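Local coordinates for protein cytochrome P450 (Rhodococcus erythropolis, PDB 3WEC) that uses its heme iron to hydroxylate the quinoline nitrogen of a biosynthetic intermediate of aurachin RE, a step that confers antibiotic activity on aurachin alkaloids, at residues R32-L37 with N332-E337; A50-C55 with D348-S353. All coordinates share one frame; numbering follows the deposited sequence.

In the fold
From the N terminus, the chain first forms helix 27-36, whose C-terminal end is one side of contact 1. It then runs through the hairpin of strands 39-41 and 47-49 into helix 52-60, whose start is one side of contact 2. Nearly 300 residues follow before the partners arrive in the same order: 332-337 at the end of helix 328-333, then 348-353 in the loop leading to the heme-binding Cys361. The two long loops therefore cross, and the contact centres lie about 9 Å apart. Asn332 OD1 accepts from Leu352 N, joining the two later segments. Together the contacts tie the N-terminal helices to the segments preceding the heme-ligand loop.

Contact 1 of 2, residues R32-L37 with N332-E337; sequences RLRTEL and NREAVE
Arg34 NE and Glu334 OE1 lie 3.7 Å apart, a long salt bridge that is the polar link between helix 27-36 and the turn following helix 328-333. The carboxylate oxygen sits at the edge of the guanidinium, near its plane, but the two flat groups are turned 61° against each other, so they meet through NE and OE1 and do not lie level as a two-pronged pair would. Much of the touch is made by the arginine's aliphatic stem: Arg34 CD comes within 3.5 Å of Glu334 OE1, and the two chains run antiparallel alongside one another. A bend of Arg34 at chi3 (-61°) turns its guanidinium off the line of the stem, where NH1 donates to Ser330 OG, a stronger partner than Glu334. Arg34 NH2 lies 3.6 Å from Arg333 CB.

Arg333 starts out toward the first helix, but its chain is bent at chi2 (-48°) and carries the charged end away. There Asp340 takes NH1 in a salt bridge, Phe296 O accepts from NH2, and Tyr27 and Phe296 contribute cation-pi contacts. Arg34 NH2 and Arg333 NH1 remain 6.6 Å apart, and the acid on each arginine probably softens the effect of their like charges. Only 136 Å² is buried in all; Glu334 is solvent-exposed, though its OE2 accepts a weak hydrogen bond from Tyr52 N. The arrangement belongs to the cytochrome P450 fold: the N-terminal helix packs beside the short helix and turn after strand 323-326 of the main sheet, away from the heme-binding residues.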
ATOM      1  N   ARG A  32      -6.377  16.846 -16.316  1.00 60.66           N
ATOM      2  CA  ARG A  32      -6.983  18.174 -16.110  1.00 64.68           C
ATOM      3  C   ARG A  32      -6.264  18.907 -14.981  1.00 64.45           C
ATOM      4  O   ARG A  32      -5.802  20.015 -15.175  1.00 67.64           O
ATOM      5  CB  ARG A  32      -8.493  18.090 -15.791  1.00 66.04           C
ATOM      6  CG  ARG A  32      -9.439  17.858 -16.966  1.00 68.21           C
ATOM      7  CD  ARG A  32     -10.836  18.349 -16.616  1.00 71.36           C
ATOM      8  NE  ARG A  32     -10.955  19.780 -16.898  1.00 76.29           N
ATOM      9  CZ  ARG A  32     -11.832  20.616 -16.344  1.00 79.76           C
ATOM     10  NH1 ARG A  32     -12.689  20.188 -15.427  1.00 80.44           N
ATOM     11  NH2 ARG A  32     -11.840  21.897 -16.694  1.00 83.48           N
ATOM     12  N   LEU A  33      -6.157  18.265 -13.816  1.00 62.70           N
ATOM     13  CA  LEU A  33      -5.410  18.807 -12.667  1.00 62.88           C
ATOM     14  C   LEU A  33      -3.987  19.320 -12.963  1.00 63.33           C
ATOM     15  O   LEU A  33      -3.634  20.415 -12.544  1.00 65.45           O
ATOM     16  CB  LEU A  33      -5.348  17.788 -11.518  1.00 59.00           C
ATOM     17  CG  LEU A  33      -6.510  17.821 -10.522  1.00 59.99           C
ATOM     18  CD1 LEU A  33      -6.340  16.749  -9.450  1.00 56.83           C
ATOM     19  CD2 LEU A  33      -6.675  19.191  -9.885  1.00 62.81           C
ATOM     20  N   ARG A  34      -3.174  18.520 -13.646  1.00 62.19           N
ATOM     21  CA  ARG A  34      -1.792  18.916 -13.944  1.00 64.04           C
ATOM     22  C   ARG A  34      -1.687  20.093 -14.937  1.00 68.88           C
ATOM     23  O   ARG A  34      -0.878  20.997 -14.726  1.00 71.60           O
ATOM     24  CB  ARG A  34      -0.973  17.716 -14.417  1.00 61.70           C
ATOM     25  CG  ARG A  34      -0.850  16.605 -13.381  1.00 57.73           C
ATOM     26  CD  ARG A  34       0.290  15.659 -13.721  1.00 56.20           C
ATOM     27  NE  ARG A  34       0.080  15.007 -15.010  1.00 56.13           N
ATOM     28  CZ  ARG A  34      -0.738  13.979 -15.199  1.00 54.65           C
ATOM     29  NH1 ARG A  34      -1.425  13.467 -14.190  1.00 52.07           N
ATOM     30  NH2 ARG A  34      -0.854  13.443 -16.394  1.00 56.01           N
ATOM     31  N   THR A  35      -2.495  20.097 -16.004  1.00 70.94           N
ATOM     32  CA  THR A  35      -2.460  21.207 -16.984  1.00 75.40           C
ATOM     33  C   THR A  35      -3.035  22.509 -16.410  1.00 79.27           C
ATOM     34  O   THR A  35      -2.529  23.601 -16.716  1.00 83.99           O
ATOM     35  CB  THR A  35      -3.197  20.886 -18.313  1.00 76.84           C
ATOM     36  OG1 THR A  35      -2.819  19.595 -18.791  1.00 74.14           O
ATOM     37  CG2 THR A  35      -2.869  21.923 -19.401  1.00 81.77           C
ATOM     38  N   GLU A  36      -4.074  22.396 -15.577  1.00 77.44           N
ATOM     39  CA  GLU A  36      -4.857  23.570 -15.147  1.00 80.74           C
ATOM     40  C   GLU A  36      -4.715  23.981 -13.672  1.00 79.68           C
ATOM     41  O   GLU A  36      -4.552  25.173 -13.380  1.00 82.25           O
ATOM     42  CB  GLU A  36      -6.341  23.368 -15.489  1.00 82.10           C
ATOM     43  CG  GLU A  36      -6.605  23.158 -16.973  1.00 84.33           C
ATOM     44  CD  GLU A  36      -7.855  22.342 -17.253  1.00 83.57           C
ATOM     45  OE1 GLU A  36      -7.751  21.331 -17.989  1.00 80.76           O
ATOM     46  OE2 GLU A  36      -8.939  22.718 -16.748  1.00 86.23           O
ATOM     47  N   LEU A  37      -4.767  22.994 -12.763  1.00 74.46           N
ATOM     48  CA  LEU A  37      -4.882  23.220 -11.313  1.00 73.56           C
ATOM     49  C   LEU A  37      -3.974  22.251 -10.524  1.00 70.27           C
ATOM     50  O   LEU A  37      -4.456  21.297  -9.887  1.00 65.33           O
ATOM     51  CB  LEU A  37      -6.351  23.048 -10.904  1.00 73.76           C
ATOM     52  CG  LEU A  37      -6.943  23.468  -9.555  1.00 74.83           C
ATOM     53  CD1 LEU A  37      -7.090  24.983  -9.422  1.00 79.53           C
ATOM     54  CD2 LEU A  37      -8.289  22.777  -9.383  1.00 74.28           C
ATOM     55  N   ASN A 332       3.178  10.285 -11.162  1.00 45.84           N
ATOM     56  CA  ASN A 332       3.730   9.191 -11.961  1.00 45.46           C
ATOM     57  C   ASN A 332       3.522   9.316 -13.477  1.00 48.35           C
ATOM     58  O   ASN A 332       4.416   8.934 -14.261  1.00 48.59           O
ATOM     59  CB  ASN A 332       3.185   7.862 -11.466  1.00 42.30           C
ATOM     60  CG  ASN A 332       3.811   7.431 -10.135  1.00 40.92           C
ATOM     61  OD1 ASN A 332       4.779   8.034  -9.661  1.00 41.93           O
ATOM     62  ND2 ASN A 332       3.232   6.409  -9.509  1.00 38.55           N
ATOM     63  N   ARG A 333       2.345   9.826 -13.880  1.00 49.66           N
ATOM     64  CA  ARG A 333       1.980   9.909 -15.286  1.00 53.09           C
ATOM     65  C   ARG A 333       2.882  10.910 -16.029  1.00 57.13           C
ATOM     66  O   ARG A 333       3.000  10.869 -17.254  1.00 58.51           O
ATOM     67  CB  ARG A 333       0.471  10.192 -15.489  1.00 54.34           C
ATOM     68  CG  ARG A 333      -0.461   9.042 -15.099  1.00 51.46           C
ATOM     69  CD  ARG A 333       0.007   7.715 -15.692  1.00 50.94           C
ATOM     70  NE  ARG A 333      -0.895   6.586 -15.410  1.00 48.39           N
ATOM     71  CZ  ARG A 333      -1.939   6.283 -16.183  1.00 49.13           C
ATOM     72  NH1 ARG A 333      -2.214   7.028 -17.261  1.00 52.36           N
ATOM     73  NH2 ARG A 333      -2.708   5.252 -15.890  1.00 47.26           N
ATOM     74  N   GLU A 334       3.570  11.759 -15.267  1.00 58.94           N
ATOM     75  CA  GLU A 334       4.603  12.643 -15.840  1.00 63.50           C
ATOM     76  C   GLU A 334       6.029  12.369 -15.294  1.00 62.78           C
ATOM     77  O   GLU A 334       6.935  13.161 -15.520  1.00 66.06           O
ATOM     78  CB  GLU A 334       4.207  14.140 -15.720  1.00 66.39           C
ATOM     79  CG  GLU A 334       4.123  14.687 -14.293  1.00 66.07           C
ATOM     80  CD  GLU A 334       3.861  16.183 -14.225  1.00 70.08           C
ATOM     81  OE1 GLU A 334       3.310  16.736 -15.190  1.00 73.74           O
ATOM     82  OE2 GLU A 334       4.213  16.820 -13.205  1.00 70.63           O
ATOM     83  N   ALA A 335       6.233  11.250 -14.603  1.00 58.73           N
ATOM     84  CA  ALA A 335       7.566  10.915 -14.049  1.00 58.89           C
ATOM     85  C   ALA A 335       8.578  10.471 -15.127  1.00 61.80           C
ATOM     86  O   ALA A 335       9.792  10.591 -14.938  1.00 63.79           O
ATOM     87  CB  ALA A 335       7.458   9.880 -12.938  1.00 53.40           C
ATOM     88  N   VAL A 336       8.047   9.978 -16.249  1.00 62.25           N
ATOM     89  CA  VAL A 336       8.812   9.502 -17.410  1.00 64.46           C
ATOM     90  C   VAL A 336       8.242  10.142 -18.693  1.00 67.61           C
ATOM     91  O   VAL A 336       7.127  10.661 -18.669  1.00 67.04           O
ATOM     92  CB  VAL A 336       8.715   7.957 -17.536  1.00 62.01           C
ATOM     93  CG1 VAL A 336       9.412   7.255 -16.378  1.00 58.87           C
ATOM     94  CG2 VAL A 336       7.257   7.503 -17.616  1.00 59.79           C
ATOM     95  N   GLU A 337       8.978  10.111 -19.806  1.00 70.71           N
ATOM     96  CA  GLU A 337       8.428  10.571 -21.089  1.00 73.67           C
ATOM     97  C   GLU A 337       7.221   9.711 -21.566  1.00 70.49           C
ATOM     98  O   GLU A 337       7.154   8.516 -21.261  1.00 67.53           O
ATOM     99  CB  GLU A 337       9.561  10.723 -22.137  1.00 80.71           C
ATOM    100  CG  GLU A 337       9.382  10.026 -23.491  1.00 84.42           C
ATOM    101  CD  GLU A 337       9.491   8.501 -23.389  1.00 82.88           C
ATOM    102  OE1 GLU A 337       9.818   8.006 -22.280  1.00 79.66           O
ATOM    103  OE2 GLU A 337       9.235   7.794 -24.402  1.00 84.47           O
TER

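Contact 2 of 2, residues A50-C55 with D348-S353; sequences ADYTSC and DVSSLS. With HEM (protoporphyrin IX containing Fe), chain B.
Leu352 makes the apolar part of this contact, touching both the ring of Tyr52 and CB of Cys55. Leu352 CD1 is 3.6 Å from Cys55 CB. The same Leu352 CD1 lies 3.8 Å from Tyr52 CD1. Leu352 CD2 reaches Tyr52 CE1 at 3.9 Å, so one fork of the leucine serves both residues and the other stays with the ring. The approach to the ring is oblique. With CG opposite the backbone N (chi1 -177°), Tyr52 extends across toward the second segment and carries its hydroxyl to Ser350.

Among polar groups, Tyr52 OH comes within 3.0 Å of Ser350 OG and is hydrogen-bonded to Arg356 NH2. Helix 52-60 starts with an N-cap: Asp51 OD1 accepts from Ser54 N at 3.2 Å, from above the carboxylate plane. This bond helps fix the start of the helix that presents Tyr52 and Cys55; Ser54 OG also approaches Asp51 OD1, on its syn side, though that contact is very short in the model. In the other segment, Ser353 N donates to Ser351 OG at 3.0 Å and a nearly straight 167°, an ST turn just after which Ser353 O lies 3.3 Å from the heme methyl CMB.

This links the first turn of helix 52-60 to the irregular chain entering the heme-ligand loop of the P450 fold. Cys55 also leans on Val49 of strand 47-49, Leu352 on Leu328 of helix 328-333, and Ser351 on Arg295 of helix 286-296.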
ATOM      1  N   ALA A  50      -0.693  17.525  -7.560  1.00 52.08           N
ATOM      2  CA  ALA A  50      -0.812  16.684  -8.764  1.00 50.43           C
ATOM      3  C   ALA A  50       0.463  16.490  -9.621  1.00 50.71           C
ATOM      4  O   ALA A  50       0.578  15.502 -10.361  1.00 48.75           O
ATOM      5  CB  ALA A  50      -1.976  17.181  -9.634  1.00 52.66           C
ATOM      6  N   ASP A  51       1.404  17.431  -9.524  1.00 52.39           N
ATOM      7  CA  ASP A  51       2.584  17.400 -10.365  1.00 53.84           C
ATOM      8  C   ASP A  51       3.737  16.638  -9.754  1.00 52.02           C
ATOM      9  O   ASP A  51       4.055  16.823  -8.583  1.00 52.01           O
ATOM     10  CB  ASP A  51       3.039  18.833 -10.718  1.00 58.40           C
ATOM     11  CG  ASP A  51       3.348  19.672  -9.480  1.00 59.88           C
ATOM     12  OD1 ASP A  51       4.459  20.240  -9.412  1.00 61.92           O
ATOM     13  OD2 ASP A  51       2.473  19.759  -8.581  1.00 59.23           O
ATOM     14  N   TYR A  52       4.387  15.810 -10.572  1.00 51.93           N
ATOM     15  CA  TYR A  52       5.615  15.126 -10.158  1.00 52.23           C
ATOM     16  C   TYR A  52       6.499  15.960  -9.226  1.00 53.62           C
ATOM     17  O   TYR A  52       6.766  15.547  -8.097  1.00 51.96           O
ATOM     18  CB  TYR A  52       6.471  14.646 -11.349  1.00 54.04           C
ATOM     19  CG  TYR A  52       7.717  13.853 -10.904  1.00 54.16           C
ATOM     20  CD1 TYR A  52       7.585  12.580 -10.321  1.00 51.24           C
ATOM     21  CD2 TYR A  52       9.023  14.379 -11.059  1.00 57.75           C
ATOM     22  CE1 TYR A  52       8.697  11.854  -9.898  1.00 50.73           C
ATOM     23  CE2 TYR A  52      10.146  13.653 -10.640  1.00 57.78           C
ATOM     24  CZ  TYR A  52       9.968  12.387 -10.065  1.00 54.47           C
ATOM     25  OH  TYR A  52      11.045  11.652  -9.649  1.00 54.91           O
ATOM     26  N   THR A  53       6.944  17.124  -9.670  1.00 56.75           N
ATOM     27  CA  THR A  53       8.007  17.800  -8.913  1.00 59.98           C
ATOM     28  C   THR A  53       7.587  18.176  -7.487  1.00 59.70           C
ATOM     29  O   THR A  53       8.315  17.871  -6.545  1.00 58.92           O
ATOM     30  CB  THR A  53       8.650  18.985  -9.664  1.00 64.79           C
ATOM     31  OG1 THR A  53       8.888  18.611 -11.026  1.00 65.38           O
ATOM     32  CG2 THR A  53       9.986  19.360  -9.018  1.00 67.60           C
ATOM     33  N   SER A  54       6.404  18.789  -7.335  1.00 60.57           N
ATOM     34  CA  SER A  54       5.863  19.165  -6.004  1.00 60.06           C
ATOM     35  C   SER A  54       5.563  17.938  -5.147  1.00 56.55           C
ATOM     36  O   SER A  54       5.805  17.945  -3.933  1.00 55.90           O
ATOM     37  CB  SER A  54       4.598  20.037  -6.122  1.00 61.09           C
ATOM     38  OG  SER A  54       4.765  21.120  -7.042  1.00 65.77           O
ATOM     39  N   CYS A  55       5.016  16.894  -5.778  1.00 54.73           N
ATOM     40  CA  CYS A  55       4.773  15.605  -5.082  1.00 51.89           C
ATOM     41  C   CYS A  55       6.050  15.094  -4.398  1.00 51.92           C
ATOM     42  O   CYS A  55       6.027  14.783  -3.193  1.00 52.34           O
ATOM     43  CB  CYS A  55       4.250  14.550  -6.052  1.00 49.62           C
ATOM     44  SG  CYS A  55       2.474  14.605  -6.422  1.00 52.61           S
ATOM     45  N   ASP A 348      14.480   3.214 -17.366  1.00 85.26           N
ATOM     46  CA  ASP A 348      14.218   4.455 -16.639  1.00 87.98           C
ATOM     47  C   ASP A 348      13.448   4.116 -15.350  1.00 86.36           C
ATOM     48  O   ASP A 348      14.062   3.839 -14.297  1.00 86.02           O
ATOM     49  CB  ASP A 348      13.413   5.404 -17.573  1.00 90.73           C
ATOM     50  CG  ASP A 348      13.036   6.751 -16.929  1.00 89.55           C
ATOM     51  OD1 ASP A 348      12.663   6.812 -15.738  1.00 82.88           O
ATOM     52  OD2 ASP A 348      13.067   7.762 -17.659  1.00 93.44           O
ATOM     53  N   VAL A 349      12.110   4.117 -15.457  1.00 83.41           N
ATOM     54  CA  VAL A 349      11.163   3.819 -14.337  1.00 77.02           C
ATOM     55  C   VAL A 349      11.401   4.589 -13.015  1.00 74.55           C
ATOM     56  O   VAL A 349      11.821   4.023 -11.992  1.00 75.83           O
ATOM     57  CB  VAL A 349      10.969   2.301 -14.069  1.00 73.62           C
ATOM     58  CG1 VAL A 349       9.725   2.111 -13.210  1.00 70.28           C
ATOM     59  CG2 VAL A 349      10.818   1.509 -15.368  1.00 74.91           C
ATOM     60  N   SER A 350      11.124   5.891 -13.077  1.00 71.82           N
ATOM     61  CA  SER A 350      11.089   6.801 -11.937  1.00 65.81           C
ATOM     62  C   SER A 350       9.635   6.744 -11.525  1.00 61.19           C
ATOM     63  O   SER A 350       8.742   6.773 -12.409  1.00 61.10           O
ATOM     64  CB  SER A 350      11.471   8.217 -12.424  1.00 69.05           C
ATOM     65  OG  SER A 350      11.276   9.222 -11.441  1.00 68.13           O
ATOM     66  N   SER A 351       9.378   6.625 -10.216  1.00 54.28           N
ATOM     67  CA  SER A 351       8.014   6.408  -9.717  1.00 48.94           C
ATOM     68  C   SER A 351       7.851   6.956  -8.294  1.00 46.37           C
ATOM     69  O   SER A 351       8.808   6.925  -7.501  1.00 45.85           O
ATOM     70  CB  SER A 351       7.651   4.901  -9.774  1.00 46.86           C
ATOM     71  OG  SER A 351       6.538   4.561  -8.955  1.00 42.83           O
ATOM     72  N   LEU A 352       6.659   7.485  -7.997  1.00 42.39           N
ATOM     73  CA  LEU A 352       6.306   7.890  -6.631  1.00 39.17           C
ATOM     74  C   LEU A 352       5.515   6.826  -5.838  1.00 35.60           C
ATOM     75  O   LEU A 352       5.104   7.089  -4.720  1.00 34.48           O
ATOM     76  CB  LEU A 352       5.542   9.211  -6.638  1.00 39.32           C
ATOM     77  CG  LEU A 352       6.270  10.407  -7.252  1.00 42.55           C
ATOM     78  CD1 LEU A 352       5.224  11.461  -7.565  1.00 44.09           C
ATOM     79  CD2 LEU A 352       7.343  10.942  -6.319  1.00 42.77           C
ATOM     80  N   SER A 353       5.352   5.621  -6.378  1.00 33.73           N
ATOM     81  CA  SER A 353       4.422   4.664  -5.762  1.00 33.10           C
ATOM     82  C   SER A 353       4.766   4.162  -4.333  1.00 30.27           C
ATOM     83  O   SER A 353       3.895   3.678  -3.628  1.00 26.92           O
ATOM     84  CB  SER A 353       4.087   3.522  -6.726  1.00 32.66           C
ATOM     85  OG  SER A 353       3.574   4.105  -7.904  1.00 35.86           O
TER
HETATM   86  CHA HEM B 501       4.801   3.074   3.800  1.00 25.08           C
HETATM   87  CHB HEM B 501       3.359   1.984  -0.829  1.00 24.97           C
HETATM   88  CHC HEM B 501       4.128  -2.785   0.048  1.00 24.00           C
HETATM   89  CHD HEM B 501       5.396  -1.661   4.804  1.00 22.71           C
HETATM   90  C1A HEM B 501       4.296   3.095   2.446  1.00 24.28           C
HETATM   91  C2A HEM B 501       3.779   4.366   1.838  1.00 28.16           C
HETATM   92  C3A HEM B 501       3.377   4.018   0.495  1.00 29.55           C
HETATM   93  C4A HEM B 501       3.649   2.584   0.426  1.00 24.80           C
HETATM   94  CMA HEM B 501       2.779   4.951  -0.583  1.00 28.39           C
HETATM   95  CAA HEM B 501       3.678   5.805   2.360  1.00 27.61           C
HETATM   96  CBA HEM B 501       5.055   6.404   2.018  1.00 27.44           C
HETATM   97  CGA HEM B 501       5.084   7.930   2.229  1.00 31.98           C
HETATM   98  O1A HEM B 501       4.293   8.502   3.036  1.00 28.10           O
HETATM   99  O2A HEM B 501       5.961   8.595   1.607  1.00 31.39           O
HETATM  100  C1B HEM B 501       3.443   0.531  -0.960  1.00 26.52           C
HETATM  101  C2B HEM B 501       3.220  -0.051  -2.281  1.00 23.93           C
HETATM  102  C3B HEM B 501       3.421  -1.442  -1.975  1.00 24.75           C
HETATM  103  C4B HEM B 501       3.744  -1.508  -0.555  1.00 25.81           C
HETATM  104  CMB HEM B 501       2.819   0.555  -3.597  1.00 24.45           C
HETATM  105  CAB HEM B 501       3.295  -2.516  -2.995  1.00 26.47           C
HETATM  106  CBB HEM B 501       2.644  -3.611  -2.695  1.00 27.54           C
HETATM  107  C1C HEM B 501       4.586  -2.895   1.416  1.00 23.95           C
HETATM  108  C2C HEM B 501       4.771  -4.186   2.082  1.00 24.97           C
HETATM  109  C3C HEM B 501       5.131  -3.820   3.468  1.00 25.46           C
HETATM  110  C4C HEM B 501       5.122  -2.374   3.568  1.00 21.40           C
HETATM  111  CMC HEM B 501       4.605  -5.530   1.429  1.00 27.00           C
HETATM  112  CAC HEM B 501       5.413  -4.711   4.642  1.00 26.36           C
HETATM  113  CBC HEM B 501       5.622  -6.002   4.514  1.00 29.59           C
HETATM  114  C1D HEM B 501       5.278  -0.207   4.977  1.00 24.71           C
HETATM  115  C2D HEM B 501       5.713   0.421   6.222  1.00 26.67           C
HETATM  116  C3D HEM B 501       5.530   1.859   5.952  1.00 26.71           C
HETATM  117  C4D HEM B 501       5.083   1.864   4.550  1.00 26.02           C
HETATM  118  CMD HEM B 501       6.146  -0.270   7.496  1.00 28.24           C
HETATM  119  CAD HEM B 501       5.760   3.018   6.881  1.00 26.80           C
HETATM  120  CBD HEM B 501       7.167   3.569   6.546  1.00 24.47           C
HETATM  121  CGD HEM B 501       7.562   4.725   7.403  1.00 27.50           C
HETATM  122  O1D HEM B 501       8.784   4.805   7.716  1.00 29.53           O
HETATM  123  O2D HEM B 501       6.671   5.554   7.780  1.00 26.52           O
HETATM  124  NA  HEM B 501       4.341   1.952   1.542  1.00 25.41           N
HETATM  125  NB  HEM B 501       3.819  -0.299   0.059  1.00 25.46           N
HETATM  126  NC  HEM B 501       4.851  -1.790   2.279  1.00 22.44           N
HETATM  127  ND  HEM B 501       4.955   0.648   3.964  1.00 27.49           N
HETATM  128 FE   HEM B 501       4.324   0.044   2.056  1.00 24.39          FE
HETATM  129  O   HOH W   1       1.871  -0.179   2.323  1.00 21.46           O